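Arginyl-trna synthetase (Thermus thermophilus, PDB 1IQ0) probably catalyses the ATP-dependent joining of L-arginine to tRNA(Arg), releasing AMP and diphosphate, as an aminoacyl-tRNA synthetase of the first class. Local coordinates at residues Leu160-His165 against Gly181-Arg186. Numbering follows the deposited sequence.
Sequences LFALRH and GRAYVR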
# COMPACT_ATOMS: atom_id res chain seq x y z
N LEU A 160 -6.26 -28.51 -12.03
CA LEU A 160 -5.38 -29.56 -12.56
C LEU A 160 -6.21 -30.79 -12.93
O LEU A 160 -5.92 -31.47 -13.91
CB LEU A 160 -4.30 -29.92 -11.54
CG LEU A 160 -3.31 -28.79 -11.23
CD1 LEU A 160 -2.21 -29.27 -10.29
CD2 LEU A 160 -2.72 -28.29 -12.54
N PHE A 161 -7.23 -31.08 -12.14
CA PHE A 161 -8.10 -32.22 -12.43
C PHE A 161 -8.86 -31.94 -13.74
O PHE A 161 -8.91 -32.80 -14.62
CB PHE A 161 -9.11 -32.44 -11.31
CG PHE A 161 -10.21 -33.39 -11.68
CD1 PHE A 161 -9.95 -34.75 -11.81
CD2 PHE A 161 -11.49 -32.92 -11.96
CE1 PHE A 161 -10.95 -35.64 -12.21
CE2 PHE A 161 -12.50 -33.79 -12.36
CZ PHE A 161 -12.23 -35.15 -12.49
N ALA A 162 -9.44 -30.75 -13.84
CA ALA A 162 -10.20 -30.36 -15.03
C ALA A 162 -9.37 -30.45 -16.32
O ALA A 162 -9.86 -30.92 -17.34
CB ALA A 162 -10.74 -28.94 -14.86
N LEU A 163 -8.13 -29.98 -16.27
CA LEU A 163 -7.26 -30.02 -17.43
C LEU A 163 -7.08 -31.45 -17.95
O LEU A 163 -7.07 -31.68 -19.16
CB LEU A 163 -5.88 -29.43 -17.09
CG LEU A 163 -5.88 -27.91 -16.93
CD1 LEU A 163 -4.56 -27.44 -16.31
CD2 LEU A 163 -6.10 -27.26 -18.29
N ARG A 164 -6.96 -32.40 -17.04
CA ARG A 164 -6.78 -33.80 -17.42
C ARG A 164 -8.11 -34.45 -17.80
O ARG A 164 -8.23 -35.05 -18.86
CB ARG A 164 -6.15 -34.56 -16.25
CG ARG A 164 -5.49 -35.87 -16.62
CD ARG A 164 -4.86 -36.50 -15.39
NE ARG A 164 -3.95 -37.59 -15.72
CZ ARG A 164 -2.81 -37.44 -16.39
NH1 ARG A 164 -2.43 -36.24 -16.80
NH2 ARG A 164 -2.04 -38.50 -16.63
N HIS A 165 -9.11 -34.30 -16.92
CA HIS A 165 -10.43 -34.88 -17.12
C HIS A 165 -11.05 -34.53 -18.47
O HIS A 165 -11.66 -35.39 -19.11
CB HIS A 165 -11.37 -34.43 -16.00
CG HIS A 165 -12.73 -35.05 -16.07
ND1 HIS A 165 -13.86 -34.33 -16.40
CD2 HIS A 165 -13.15 -36.32 -15.85
CE1 HIS A 165 -14.92 -35.13 -16.39
NE2 HIS A 165 -14.51 -36.34 -16.06
N GLY A 181 -7.92 -21.35 -16.39
CA GLY A 181 -9.19 -20.82 -15.91
C GLY A 181 -10.38 -21.35 -16.70
O GLY A 181 -11.46 -21.58 -16.14
N ARG A 182 -10.19 -21.53 -18.00
CA ARG A 182 -11.26 -22.04 -18.85
C ARG A 182 -11.63 -23.46 -18.38
O ARG A 182 -12.81 -23.80 -18.23
CB ARG A 182 -10.81 -22.04 -20.31
CG ARG A 182 -11.76 -21.30 -21.25
CD ARG A 182 -11.04 -20.50 -22.35
NE ARG A 182 -9.94 -21.22 -22.98
CZ ARG A 182 -10.04 -22.44 -23.51
NH1 ARG A 182 -11.20 -23.09 -23.50
NH2 ARG A 182 -8.97 -23.00 -24.07
N ALA A 183 -10.61 -24.27 -18.11
CA ALA A 183 -10.83 -25.63 -17.63
C ALA A 183 -11.55 -25.58 -16.29
O ALA A 183 -12.51 -26.32 -16.06
CB ALA A 183 -9.49 -26.35 -17.48
N TYR A 184 -11.11 -24.69 -15.40
CA TYR A 184 -11.75 -24.57 -14.10
C TYR A 184 -13.22 -24.22 -14.30
O TYR A 184 -14.10 -24.81 -13.66
CB TYR A 184 -11.08 -23.47 -13.27
CG TYR A 184 -11.71 -23.25 -11.90
CD1 TYR A 184 -11.32 -24.02 -10.81
CD2 TYR A 184 -12.68 -22.27 -11.71
CE1 TYR A 184 -11.89 -23.82 -9.55
CE2 TYR A 184 -13.26 -22.06 -10.45
CZ TYR A 184 -12.85 -22.84 -9.38
OH TYR A 184 -13.41 -22.65 -8.14
N VAL A 185 -13.50 -23.27 -15.18
CA VAL A 185 -14.88 -22.86 -15.44
C VAL A 185 -15.72 -24.00 -16.03
O VAL A 185 -16.89 -24.14 -15.68
CB VAL A 185 -14.95 -21.64 -16.40
CG1 VAL A 185 -16.40 -21.41 -16.86
CG2 VAL A 185 -14.43 -20.39 -15.69
N ARG A 186 -15.15 -24.80 -16.92
CA ARG A 186 -15.93 -25.90 -17.49
C ARG A 186 -16.30 -26.88 -16.38
O ARG A 186 -17.45 -27.32 -16.29
CB ARG A 186 -15.17 -26.64 -18.59
CG ARG A 186 -16.15 -27.29 -19.56
CD ARG A 186 -15.75 -28.66 -20.05
NE ARG A 186 -14.77 -28.61 -21.13
CZ ARG A 186 -14.61 -29.58 -22.03
NH1 ARG A 186 -15.37 -30.66 -21.98
NH2 ARG A 186 -13.67 -29.47 -22.96
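Ala-162 and Ala-183 face each other where helices 154-165 and 176-189 of the catalytic domain cross. Each CB is directed at the other helix, and the two methyls, Ala-162 CB and Ala-183 CB, lie 3.9 Å apart. Their CA atoms are separated by 5.4 Å, consistent with an axis approach of 8.1 Å between the short segments, which run nearly perpendicular at 85°. The apolar part is completed by Leu-163: its CG lies anti to its carbonyl carbon (chi1 -73°), which carries the branch across so that CD2 reaches Ala-183 CB at 3.6 Å. Beyond the segments, Leu-187 also packs on Ala-162 and Phe-179 on Leu-163.

Methyl-to-backbone contact is the second kind. Ala-162 CB comes within 3.4 Å of Ala-183 O and 4.3 Å of Tyr-184 N, so it rests on the Ala-183 to Tyr-184 peptide. Tyr-184 CB points away from segment 160-165, yet its side chain touches Glu-158 and Thr-159 earlier in helix 154-165, with OH hydrogen-bonded to Gln-155 OE1.

With just 129 Å² buried in total, the six-residue segments meet by van der Waals contact, without a hydrogen bond or salt bridge between them; the close axes are consistent with alanines, whose side chains end at CB, at the crossing point.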